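Local coordinates for ornithine carbamoyltransferase (Giardia intestinalis, PDB 3GRF), which probably transfers a carbamoyl group between carbamoyl phosphate and ornithine, at residues Phe279-Pro284 with Glu289-Ser294; Ala268-Thr273 with Gly298-Cys303; Pro135-Cys140 with Tyr304-Asn309. All blocks are in the same frame, centred on the assembly; numbering follows the deposited sequence.

Contact 1 (Phe279-Pro284 with Glu289-Ser294)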
ATOM      1  N   PHE A 279      15.316  20.739 -23.497  1.00 28.90           N
ATOM      2  CA  PHE A 279      15.721  19.331 -23.596  1.00 21.90           C
ATOM      3  C   PHE A 279      14.856  18.493 -22.584  1.00 30.34           C
ATOM      4  O   PHE A 279      14.655  18.905 -21.428  1.00 24.23           O
ATOM      5  CB  PHE A 279      17.223  19.185 -23.292  1.00 25.53           C
ATOM      6  CG  PHE A 279      17.617  17.792 -23.078  1.00 25.90           C
ATOM      7  CD1 PHE A 279      17.848  16.963 -24.193  1.00 19.01           C
ATOM      8  CD2 PHE A 279      17.668  17.263 -21.793  1.00 29.64           C
ATOM      9  CE1 PHE A 279      18.143  15.594 -24.004  1.00 33.63           C
ATOM     10  CE2 PHE A 279      17.977  15.888 -21.583  1.00 33.48           C
ATOM     11  CZ  PHE A 279      18.197  15.065 -22.683  1.00 27.97           C
ATOM     12  N   MET A 280      14.322  17.349 -23.048  1.00 22.63           N
ATOM     13  CA  MET A 280      13.456  16.466 -22.285  1.00 24.38           C
ATOM     14  C   MET A 280      13.972  15.023 -22.349  1.00 29.60           C
ATOM     15  O   MET A 280      14.590  14.656 -23.343  1.00 31.01           O
ATOM     16  CB  MET A 280      12.068  16.508 -22.906  1.00 23.57           C
ATOM     17  CG  MET A 280      11.459  17.875 -22.798  1.00 27.59           C
ATOM     18  SD  MET A 280       9.735  17.988 -23.352  1.00 29.81           S
ATOM     19  CE  MET A 280       8.806  17.328 -21.965  1.00 24.47           C
ATOM     20  N   ASN A 281      13.703  14.230 -21.309  1.00 26.63           N
ATOM     21  CA  ASN A 281      14.010  12.767 -21.255  1.00 27.02           C
ATOM     22  C   ASN A 281      13.069  12.235 -20.162  1.00 34.59           C
ATOM     23  O   ASN A 281      13.078  12.727 -18.994  1.00 26.66           O
ATOM     24  CB  ASN A 281      15.521  12.561 -20.888  1.00 24.36           C
ATOM     25  CG  ASN A 281      15.963  11.075 -20.759  1.00 39.52           C
ATOM     26  OD1 ASN A 281      17.131  10.765 -20.949  1.00 38.96           O
ATOM     27  ND2 ASN A 281      15.050  10.183 -20.430  1.00 28.44           N
ATOM     28  N   CYS A 282      12.226  11.264 -20.513  1.00 29.11           N
ATOM     29  CA  CYS A 282      11.213  10.781 -19.578  1.00 32.39           C
ATOM     30  C   CYS A 282      11.816  10.073 -18.359  1.00 33.23           C
ATOM     31  O   CYS A 282      11.120   9.866 -17.362  1.00 30.54           O
ATOM     32  CB  CYS A 282      10.212   9.894 -20.315  1.00 29.17           C
ATOM     33  SG  CYS A 282      10.947   8.519 -21.252  1.00 33.50           S
ATOM     34  N   LEU A 283      13.102   9.718 -18.440  1.00 26.14           N
ATOM     35  CA  LEU A 283      13.837   9.001 -17.362  1.00 37.52           C
ATOM     36  C   LEU A 283      13.514   7.494 -17.305  1.00 41.45           C
ATOM     37  O   LEU A 283      12.505   7.067 -17.834  1.00 39.61           O
ATOM     38  CB  LEU A 283      13.672   9.661 -15.975  1.00 37.53           C
ATOM     39  CG  LEU A 283      14.065  11.144 -15.829  1.00 40.81           C
ATOM     40  CD1 LEU A 283      13.735  11.718 -14.436  1.00 32.11           C
ATOM     41  CD2 LEU A 283      15.542  11.372 -16.208  1.00 36.91           C
ATOM     42  N   PRO A 284      14.395   6.675 -16.697  1.00 44.29           N
ATOM     43  CA  PRO A 284      15.721   6.943 -16.115  1.00 48.47           C
ATOM     44  C   PRO A 284      16.753   7.457 -17.131  1.00 45.87           C
ATOM     45  O   PRO A 284      16.819   6.958 -18.270  1.00 40.21           O
ATOM     46  CB  PRO A 284      16.141   5.573 -15.575  1.00 48.83           C
ATOM     47  CG  PRO A 284      15.374   4.610 -16.396  1.00 52.10           C
ATOM     48  CD  PRO A 284      14.043   5.251 -16.565  1.00 49.71           C
ATOM     49  N   GLU A 289      25.019   7.880 -22.197  1.00 32.59           N
ATOM     50  CA  GLU A 289      24.395   7.109 -23.277  1.00 35.25           C
ATOM     51  C   GLU A 289      23.542   8.004 -24.160  1.00 35.94           C
ATOM     52  O   GLU A 289      24.071   8.650 -25.048  1.00 32.99           O
ATOM     53  CB  GLU A 289      23.650   5.893 -22.716  1.00 31.03           C
ATOM     54  CG  GLU A 289      24.614   5.005 -21.917  1.00 43.64           C
ATOM     55  CD  GLU A 289      24.113   3.597 -21.666  1.00 52.64           C
ATOM     56  OE1 GLU A 289      22.889   3.370 -21.828  1.00 48.41           O
ATOM     57  OE2 GLU A 289      24.955   2.718 -21.314  1.00 42.36           O
ATOM     58  N   GLU A 290      22.243   8.087 -23.899  1.00 30.19           N
ATOM     59  CA  GLU A 290      21.338   8.824 -24.796  1.00 35.80           C
ATOM     60  C   GLU A 290      21.626  10.331 -24.801  1.00 41.61           C
ATOM     61  O   GLU A 290      21.317  11.034 -25.781  1.00 30.92           O
ATOM     62  CB  GLU A 290      19.874   8.530 -24.451  1.00 37.30           C
ATOM     63  CG  GLU A 290      19.423   9.039 -23.080  1.00 36.24           C
ATOM     64  CD  GLU A 290      19.689   8.078 -21.933  1.00 39.05           C
ATOM     65  OE1 GLU A 290      19.319   8.407 -20.792  1.00 32.12           O
ATOM     66  OE2 GLU A 290      20.231   6.978 -22.145  1.00 35.78           O
ATOM     67  N   GLN A 291      22.251  10.819 -23.728  1.00 34.62           N
ATOM     68  CA  GLN A 291      22.745  12.209 -23.725  1.00 38.30           C
ATOM     69  C   GLN A 291      23.967  12.412 -22.830  1.00 34.74           C
ATOM     70  O   GLN A 291      24.259  11.562 -22.008  1.00 36.55           O
ATOM     71  CB  GLN A 291      21.639  13.183 -23.358  1.00 32.43           C
ATOM     72  CG  GLN A 291      20.542  12.545 -22.513  1.00 56.75           C
ATOM     73  CD  GLN A 291      20.913  12.545 -21.104  1.00 41.57           C
ATOM     74  OE1 GLN A 291      20.829  11.535 -20.393  1.00 40.76           O
ATOM     75  NE2 GLN A 291      21.402  13.682 -20.677  1.00 53.42           N
ATOM     76  N   THR A 292      24.694  13.510 -23.038  1.00 34.09           N
ATOM     77  CA  THR A 292      25.802  13.884 -22.170  1.00 32.84           C
ATOM     78  C   THR A 292      25.304  14.520 -20.903  1.00 37.37           C
ATOM     79  O   THR A 292      24.192  15.031 -20.874  1.00 29.14           O
ATOM     80  CB  THR A 292      26.814  14.825 -22.859  1.00 40.00           C
ATOM     81  OG1 THR A 292      26.209  16.087 -23.169  1.00 32.58           O
ATOM     82  CG2 THR A 292      27.373  14.203 -24.142  1.00 23.48           C
ATOM     83  N   ALA A 293      26.135  14.464 -19.860  1.00 33.28           N
ATOM     84  CA  ALA A 293      25.799  15.019 -18.576  1.00 33.12           C
ATOM     85  C   ALA A 293      25.641  16.545 -18.712  1.00 27.75           C
ATOM     86  O   ALA A 293      24.757  17.140 -18.097  1.00 37.35           O
ATOM     87  CB  ALA A 293      26.867  14.622 -17.511  1.00 27.29           C
ATOM     88  N   SER A 294      26.420  17.159 -19.597  1.00 29.73           N
ATOM     89  CA  SER A 294      26.316  18.597 -19.881  1.00 31.36           C
ATOM     90  C   SER A 294      24.959  19.042 -20.447  1.00 35.28           C
ATOM     91  O   SER A 294      24.594  20.194 -20.310  1.00 31.11           O
ATOM     92  CB  SER A 294      27.397  19.049 -20.849  1.00 28.20           C
ATOM     93  OG  SER A 294      27.092  18.629 -22.161  1.00 36.96           O
TER
HETATM   94  O   HOH W   1      18.836   5.399 -19.483  1.00 51.78           O
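The Asn281-Cys282-Leu283-Pro284 segment, which faces Glu290 across this contact, corresponds to the His-Cys-Leu-Pro signature of ornithine carbamoyltransferases. It continues from strand 278-281, the outermost strand within the chain of the parallel sheet in the Asp/Orn binding domain, and the peptide bond before Pro284 is cis. In relatives this loop lines the substrate site, and a similar role is likely here. Ahead of it, Phe279 has CG anti to its backbone N (chi1 167°), which brings the ring tip CZ to the aliphatic part of Gln291, with CZ 3.4 Å from Gln291 CG and 4.0 Å from Gln291 CB. The two side chains cross at about a right angle, yet the ring and amide planes differ by only 34°. Further along, the side chains of Asn281 and Glu290 also cross, the amide and carboxylate planes being steeply inclined at 67°. The stronger polar partner of that carboxylate lies in the connecting loop, where the backbone N of Thr286 donates to Glu290 OE1. A water lies 2.8 Å from Pro284 O and makes at most a weak bond to Glu290 OE1, at 3.3 Å.

Contact 2 (Ala268-Thr273 with Gly298-Cys303)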
ATOM      1  N   ALA A 268      26.867  19.697 -29.407  1.00 33.06           N
ATOM      2  CA  ALA A 268      26.795  20.067 -30.832  1.00 41.23           C
ATOM      3  C   ALA A 268      25.395  19.834 -31.374  1.00 36.77           C
ATOM      4  O   ALA A 268      24.941  20.539 -32.278  1.00 48.04           O
ATOM      5  CB  ALA A 268      27.783  19.248 -31.660  1.00 30.85           C
ATOM      6  N   VAL A 269      24.722  18.830 -30.839  1.00 31.93           N
ATOM      7  CA  VAL A 269      23.331  18.586 -31.204  1.00 33.33           C
ATOM      8  C   VAL A 269      22.480  19.760 -30.698  1.00 30.44           C
ATOM      9  O   VAL A 269      21.739  20.350 -31.475  1.00 34.24           O
ATOM     10  CB  VAL A 269      22.805  17.174 -30.712  1.00 32.18           C
ATOM     11  CG1 VAL A 269      21.296  17.093 -30.770  1.00 32.03           C
ATOM     12  CG2 VAL A 269      23.367  16.043 -31.577  1.00 25.12           C
ATOM     13  N   MET A 270      22.591  20.106 -29.411  1.00 33.74           N
ATOM     14  CA  MET A 270      21.793  21.199 -28.832  1.00 32.31           C
ATOM     15  C   MET A 270      22.113  22.586 -29.431  1.00 39.02           C
ATOM     16  O   MET A 270      21.217  23.446 -29.544  1.00 36.15           O
ATOM     17  CB  MET A 270      21.897  21.227 -27.298  1.00 29.07           C
ATOM     18  CG  MET A 270      21.340  19.975 -26.613  1.00 31.85           C
ATOM     19  SD  MET A 270      19.557  19.692 -26.919  1.00 32.81           S
ATOM     20  CE  MET A 270      18.851  20.963 -25.774  1.00 35.61           C
ATOM     21  N   ALA A 271      23.377  22.776 -29.832  1.00 32.82           N
ATOM     22  CA  ALA A 271      23.822  23.992 -30.535  1.00 44.39           C
ATOM     23  C   ALA A 271      23.151  24.253 -31.879  1.00 37.82           C
ATOM     24  O   ALA A 271      23.244  25.350 -32.400  1.00 38.76           O
ATOM     25  CB  ALA A 271      25.368  24.024 -30.678  1.00 41.25           C
ATOM     26  N   VAL A 272      22.455  23.247 -32.444  1.00 35.89           N
ATOM     27  CA  VAL A 272      21.792  23.513 -33.718  1.00 38.30           C
ATOM     28  C   VAL A 272      20.313  23.823 -33.568  1.00 34.45           C
ATOM     29  O   VAL A 272      19.628  24.157 -34.527  1.00 37.88           O
ATOM     30  CB  VAL A 272      21.993  22.376 -34.742  1.00 41.18           C
ATOM     31  CG1 VAL A 272      23.477  22.174 -35.029  1.00 43.32           C
ATOM     32  CG2 VAL A 272      21.375  21.076 -34.256  1.00 32.71           C
ATOM     33  N   THR A 273      19.802  23.723 -32.329  1.00 32.21           N
ATOM     34  CA  THR A 273      18.376  23.943 -32.085  1.00 40.93           C
ATOM     35  C   THR A 273      18.039  25.433 -31.927  1.00 39.64           C
ATOM     36  O   THR A 273      18.921  26.295 -32.000  1.00 40.54           O
ATOM     37  CB  THR A 273      17.897  23.127 -30.904  1.00 30.96           C
ATOM     38  OG1 THR A 273      18.421  23.674 -29.691  1.00 28.98           O
ATOM     39  CG2 THR A 273      18.334  21.685 -31.059  1.00 24.21           C
ATOM     40  N   GLY A 298      22.620  20.645 -17.921  1.00 23.10           N
ATOM     41  CA  GLY A 298      22.867  21.961 -18.448  1.00 28.32           C
ATOM     42  C   GLY A 298      21.555  22.710 -18.404  1.00 32.00           C
ATOM     43  O   GLY A 298      20.554  22.189 -17.893  1.00 31.18           O
ATOM     44  N   PRO A 299      21.556  23.945 -18.939  1.00 39.70           N
ATOM     45  CA  PRO A 299      20.469  24.930 -18.790  1.00 30.15           C
ATOM     46  C   PRO A 299      19.186  24.756 -19.635  1.00 31.07           C
ATOM     47  O   PRO A 299      18.172  25.387 -19.334  1.00 31.57           O
ATOM     48  CB  PRO A 299      21.174  26.241 -19.154  1.00 35.22           C
ATOM     49  CG  PRO A 299      22.177  25.831 -20.197  1.00 37.76           C
ATOM     50  CD  PRO A 299      22.691  24.487 -19.731  1.00 33.86           C
ATOM     51  N   LYS A 300      19.229  23.930 -20.682  1.00 34.74           N
ATOM     52  CA  LYS A 300      18.050  23.628 -21.525  1.00 37.19           C
ATOM     53  C   LYS A 300      17.181  22.481 -20.976  1.00 28.41           C
ATOM     54  O   LYS A 300      16.025  22.327 -21.376  1.00 29.89           O
ATOM     55  CB  LYS A 300      18.467  23.351 -22.981  1.00 27.91           C
ATOM     56  CG  LYS A 300      18.951  24.614 -23.755  1.00 27.09           C
ATOM     57  CD  LYS A 300      19.229  24.254 -25.185  1.00 29.83           C
ATOM     58  CE  LYS A 300      19.574  25.474 -26.026  1.00 37.42           C
ATOM     59  NZ  LYS A 300      18.405  26.405 -26.257  1.00 25.50           N
ATOM     60  N   SER A 301      17.725  21.747 -19.998  1.00 29.74           N
ATOM     61  CA  SER A 301      17.099  20.570 -19.414  1.00 31.06           C
ATOM     62  C   SER A 301      15.920  20.886 -18.557  1.00 33.80           C
ATOM     63  O   SER A 301      16.027  21.625 -17.572  1.00 32.13           O
ATOM     64  CB  SER A 301      18.068  19.762 -18.576  1.00 34.33           C
ATOM     65  OG  SER A 301      17.375  18.626 -18.068  1.00 27.85           O
ATOM     66  N   VAL A 302      14.782  20.323 -18.938  1.00 26.41           N
ATOM     67  CA  VAL A 302      13.606  20.369 -18.057  1.00 29.82           C
ATOM     68  C   VAL A 302      13.267  19.017 -17.397  1.00 18.40           C
ATOM     69  O   VAL A 302      12.163  18.834 -16.885  1.00 26.73           O
ATOM     70  CB  VAL A 302      12.369  21.009 -18.761  1.00 20.30           C
ATOM     71  CG1 VAL A 302      12.684  22.435 -19.181  1.00 18.18           C
ATOM     72  CG2 VAL A 302      11.975  20.231 -19.998  1.00 17.23           C
ATOM     73  N   CYS A 303      14.214  18.079 -17.361  1.00 24.66           N
ATOM     74  CA  CYS A 303      13.885  16.705 -16.967  1.00 29.90           C
ATOM     75  C   CYS A 303      13.204  16.500 -15.618  1.00 30.22           C
ATOM     76  O   CYS A 303      12.287  15.668 -15.501  1.00 32.72           O
ATOM     77  CB  CYS A 303      15.100  15.778 -17.080  1.00 36.34           C
ATOM     78  SG  CYS A 303      15.650  15.675 -18.773  1.00 31.16           S
TER
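Two successive bends, chi2 at -61° and chi3 at -76°, curl the Met270 side chain so that its terminal methyl CE comes down on the stem of Lys300. Lys300 stays extended as far as CE and bends only at its last torsion (chi4 -70°), offering a straight run of methylenes. The two chains slide past each other in opposite directions. Met270 CE lies 3.4 Å from Lys300 CD, tighter than a usual carbon contact, and 3.7 Å from Lys300 CB, so one methyl lies along the stem from CB to CD. Phe279 also packs against Met270, so this buried side chain packs helix 267-270 against strand 278-281, the outermost strand within the chain of the Rossmann-like parallel sheet of the Asp/Orn binding domain. Met270 to Thr273 form a type I beta turn. Here Met270 O accepts both Thr273 N at 3.1 Å and, in the carbonyl plane on a lone pair, Thr273 OG1 at 2.8 Å. Thr273 OG1 stands 4.2 Å from Lys300 CE. The lysine's amine instead finds Ser277 OG, to which Thr273 OG1 is also hydrogen-bonded, with a weak bond to Ser274 O. On the other segment, Gly298 to Ser301 form a second type I turn, and Ser301 then opens an ST turn in which Cys303 N donates almost straight to Ser301 OG at 3.3 Å.

Contact 3 (Pro135-Cys140 with Tyr304-Asn309)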
ATOM      1  N   PRO A 135       0.883   6.705 -22.342  1.00 23.64           N
ATOM      2  CA  PRO A 135       0.023   7.877 -22.453  1.00 30.31           C
ATOM      3  C   PRO A 135       0.040   8.763 -21.229  1.00 32.80           C
ATOM      4  O   PRO A 135      -0.228   9.965 -21.354  1.00 35.63           O
ATOM      5  CB  PRO A 135      -1.376   7.286 -22.702  1.00 26.34           C
ATOM      6  CG  PRO A 135      -1.308   5.835 -22.202  1.00 31.44           C
ATOM      7  CD  PRO A 135       0.131   5.431 -22.295  1.00 25.60           C
ATOM      8  N   LEU A 136       0.325   8.186 -20.055  1.00 31.32           N
ATOM      9  CA  LEU A 136       0.495   8.972 -18.815  1.00 28.29           C
ATOM     10  C   LEU A 136       1.696   9.902 -18.898  1.00 27.84           C
ATOM     11  O   LEU A 136       1.675  11.046 -18.424  1.00 22.70           O
ATOM     12  CB  LEU A 136       0.653   8.039 -17.608  1.00 30.22           C
ATOM     13  CG  LEU A 136      -0.573   7.233 -17.165  1.00 31.78           C
ATOM     14  CD1 LEU A 136      -0.162   6.147 -16.117  1.00 24.83           C
ATOM     15  CD2 LEU A 136      -1.598   8.162 -16.619  1.00 20.98           C
ATOM     16  N   GLN A 137       2.759   9.393 -19.506  1.00 19.44           N
ATOM     17  CA  GLN A 137       3.949  10.176 -19.820  1.00 23.33           C
ATOM     18  C   GLN A 137       3.575  11.200 -20.878  1.00 25.52           C
ATOM     19  O   GLN A 137       4.083  12.309 -20.848  1.00 22.62           O
ATOM     20  CB  GLN A 137       5.055   9.245 -20.393  1.00 28.07           C
ATOM     21  CG  GLN A 137       6.481   9.894 -20.562  1.00 23.79           C
ATOM     22  CD  GLN A 137       7.098  10.352 -19.239  1.00 18.44           C
ATOM     23  OE1 GLN A 137       7.336   9.552 -18.386  1.00 22.51           O
ATOM     24  NE2 GLN A 137       7.283  11.656 -19.059  1.00 25.81           N
ATOM     25  N   MET A 138       2.701  10.841 -21.832  1.00 23.03           N
ATOM     26  CA  MET A 138       2.425  11.773 -22.936  1.00 35.19           C
ATOM     27  C   MET A 138       1.723  12.994 -22.393  1.00 24.41           C
ATOM     28  O   MET A 138       2.147  14.099 -22.673  1.00 28.85           O
ATOM     29  CB  MET A 138       1.626  11.154 -24.111  1.00 27.21           C
ATOM     30  CG  MET A 138       2.375  10.088 -24.875  1.00 25.51           C
ATOM     31  SD  MET A 138       4.011  10.562 -25.514  1.00 26.09           S
ATOM     32  CE  MET A 138       5.062  10.138 -24.153  1.00 21.71           C
ATOM     33  N   VAL A 139       0.702  12.810 -21.573  1.00 30.31           N
ATOM     34  CA  VAL A 139       0.035  13.989 -20.974  1.00 25.52           C
ATOM     35  C   VAL A 139       1.040  14.829 -20.143  1.00 34.46           C
ATOM     36  O   VAL A 139       0.936  16.058 -20.082  1.00 30.78           O
ATOM     37  CB  VAL A 139      -1.121  13.608 -20.048  1.00 29.69           C
ATOM     38  CG1 VAL A 139      -1.884  14.893 -19.572  1.00 23.64           C
ATOM     39  CG2 VAL A 139      -2.042  12.643 -20.740  1.00 27.87           C
ATOM     40  N   CYS A 140       2.024  14.150 -19.541  1.00 31.40           N
ATOM     41  CA  CYS A 140       3.069  14.775 -18.736  1.00 29.65           C
ATOM     42  C   CYS A 140       3.918  15.688 -19.563  1.00 28.29           C
ATOM     43  O   CYS A 140       4.075  16.864 -19.273  1.00 22.57           O
ATOM     44  CB  CYS A 140       3.988  13.699 -18.157  1.00 31.70           C
ATOM     45  SG  CYS A 140       5.261  14.453 -17.110  1.00 26.93           S
ATOM     46  N   TYR A 304      13.669  17.192 -14.587  1.00 26.66           N
ATOM     47  CA  TYR A 304      13.145  16.925 -13.252  1.00 25.38           C
ATOM     48  C   TYR A 304      11.738  17.536 -13.070  1.00 32.25           C
ATOM     49  O   TYR A 304      10.913  16.965 -12.381  1.00 27.26           O
ATOM     50  CB  TYR A 304      14.034  17.540 -12.178  1.00 28.94           C
ATOM     51  CG  TYR A 304      15.388  16.938 -11.896  1.00 31.86           C
ATOM     52  CD1 TYR A 304      16.411  17.753 -11.436  1.00 30.27           C
ATOM     53  CD2 TYR A 304      15.652  15.591 -12.072  1.00 40.93           C
ATOM     54  CE1 TYR A 304      17.648  17.262 -11.130  1.00 45.09           C
ATOM     55  CE2 TYR A 304      16.917  15.074 -11.781  1.00 32.33           C
ATOM     56  CZ  TYR A 304      17.910  15.927 -11.314  1.00 35.88           C
ATOM     57  OH  TYR A 304      19.160  15.476 -10.995  1.00 47.31           O
ATOM     58  N   ASP A 305      11.522  18.739 -13.596  1.00 27.62           N
ATOM     59  CA  ASP A 305      10.194  19.366 -13.551  1.00 30.70           C
ATOM     60  C   ASP A 305       9.218  18.567 -14.395  1.00 33.75           C
ATOM     61  O   ASP A 305       8.036  18.435 -14.062  1.00 24.67           O
ATOM     62  CB  ASP A 305      10.255  20.792 -14.096  1.00 35.60           C
ATOM     63  CG  ASP A 305      10.739  21.813 -13.051  1.00 38.08           C
ATOM     64  OD1 ASP A 305      10.986  22.963 -13.457  1.00 41.57           O
ATOM     65  OD2 ASP A 305      10.879  21.480 -11.845  1.00 31.69           O
ATOM     66  N   GLU A 306       9.737  18.025 -15.496  1.00 28.92           N
ATOM     67  CA  GLU A 306       8.969  17.126 -16.345  1.00 29.40           C
ATOM     68  C   GLU A 306       8.565  15.866 -15.558  1.00 27.37           C
ATOM     69  O   GLU A 306       7.459  15.412 -15.705  1.00 28.40           O
ATOM     70  CB  GLU A 306       9.777  16.778 -17.624  1.00 31.12           C
ATOM     71  CG  GLU A 306       9.302  15.542 -18.396  1.00 27.93           C
ATOM     72  CD  GLU A 306      10.198  15.175 -19.562  1.00 22.24           C
ATOM     73  OE1 GLU A 306      11.280  15.744 -19.681  1.00 32.91           O
ATOM     74  OE2 GLU A 306       9.852  14.259 -20.339  1.00 30.43           O
ATOM     75  N   ALA A 307       9.450  15.301 -14.738  1.00 27.28           N
ATOM     76  CA  ALA A 307       9.148  14.045 -14.032  1.00 26.55           C
ATOM     77  C   ALA A 307       8.161  14.301 -12.909  1.00 32.26           C
ATOM     78  O   ALA A 307       7.292  13.491 -12.661  1.00 31.17           O
ATOM     79  CB  ALA A 307      10.416  13.414 -13.464  1.00 33.74           C
ATOM     80  N   GLY A 308       8.282  15.444 -12.243  1.00 24.88           N
ATOM     81  CA  GLY A 308       7.309  15.862 -11.257  1.00 31.66           C
ATOM     82  C   GLY A 308       5.921  16.058 -11.826  1.00 35.72           C
ATOM     83  O   GLY A 308       4.909  15.890 -11.099  1.00 32.86           O
ATOM     84  N   ASN A 309       5.872  16.440 -13.111  1.00 33.54           N
ATOM     85  CA  ASN A 309       4.607  16.677 -13.841  1.00 26.70           C
ATOM     86  C   ASN A 309       3.848  15.377 -14.143  1.00 19.27           C
ATOM     87  O   ASN A 309       2.676  15.403 -14.522  1.00 31.70           O
ATOM     88  CB  ASN A 309       4.860  17.462 -15.149  1.00 25.79           C
ATOM     89  CG  ASN A 309       5.063  18.952 -14.900  1.00 30.16           C
ATOM     90  OD1 ASN A 309       4.553  19.517 -13.925  1.00 30.85           O
ATOM     91  ND2 ASN A 309       5.781  19.608 -15.793  1.00 30.27           N
TER
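The thiol of Cys140 lies against the backbone and side chain of Asn309, and this is the tightly packed part of the contact between helices 135-151 and 303-322. SG stands anti to the backbone N (chi1 -178°) and lies 3.4 Å from Asn309 C and 3.6 Å from Asn309 CB. Its still shorter approach to Glu306 O is doubtful. The CA atoms of Cys140 and Asn309 are 5.5 Å apart. The buried amide of Asn309 is held at both ends: ND2 bonds to Thr144 OG1 and Glu147 OE1, and OD1 accepts from Lys32 NZ. One turn earlier the packing slackens. Gln137 NE2 is 3.9 Å from Glu306 OE2, with the amide and carboxylate planes 75° apart, and each group turns to another partner: Gln137 NE2 to Asp141 OD2, Glu306 OE1 to Asn281 N. Farther out, the partly exposed Tyr304 and Asp305 face the second subunit, where they meet Asp92 and Arg99 of that subunit. The short segments' axes approach to 9.5 Å at 123°. Such crossing helices, one from the carbamoyl-phosphate binding domain and one from the Asp/Orn binding domain, connect the two halves of the chain in the transcarbamoylase fold.

Along the chain the contacts are nested: contact 1 lies within the loop closed by contact 2, and both lie within the longer loop closed by contact 3. Strand 278-281 and the loop after it join them in space. The centres of contacts 1 and 2 are about 10 Å apart, and a probable hydrogen bond runs from Phe279 N to Lys300 O at 2.7 Å, with Val302 N 2.9 Å from Phe279 O. Contact 3 is centred about 15 Å from contact 1. The strand reaches it through a probable hydrogen bond from Asn281 N to Glu306 OE1 at 3.3 Å, the loop through Cys282 CB, 3.3 Å from Gln137 CD. Segments 298-303 and 304-309 are continuous, so contact 2 leads directly into the interdomain helix beside the probable substrate-site loop.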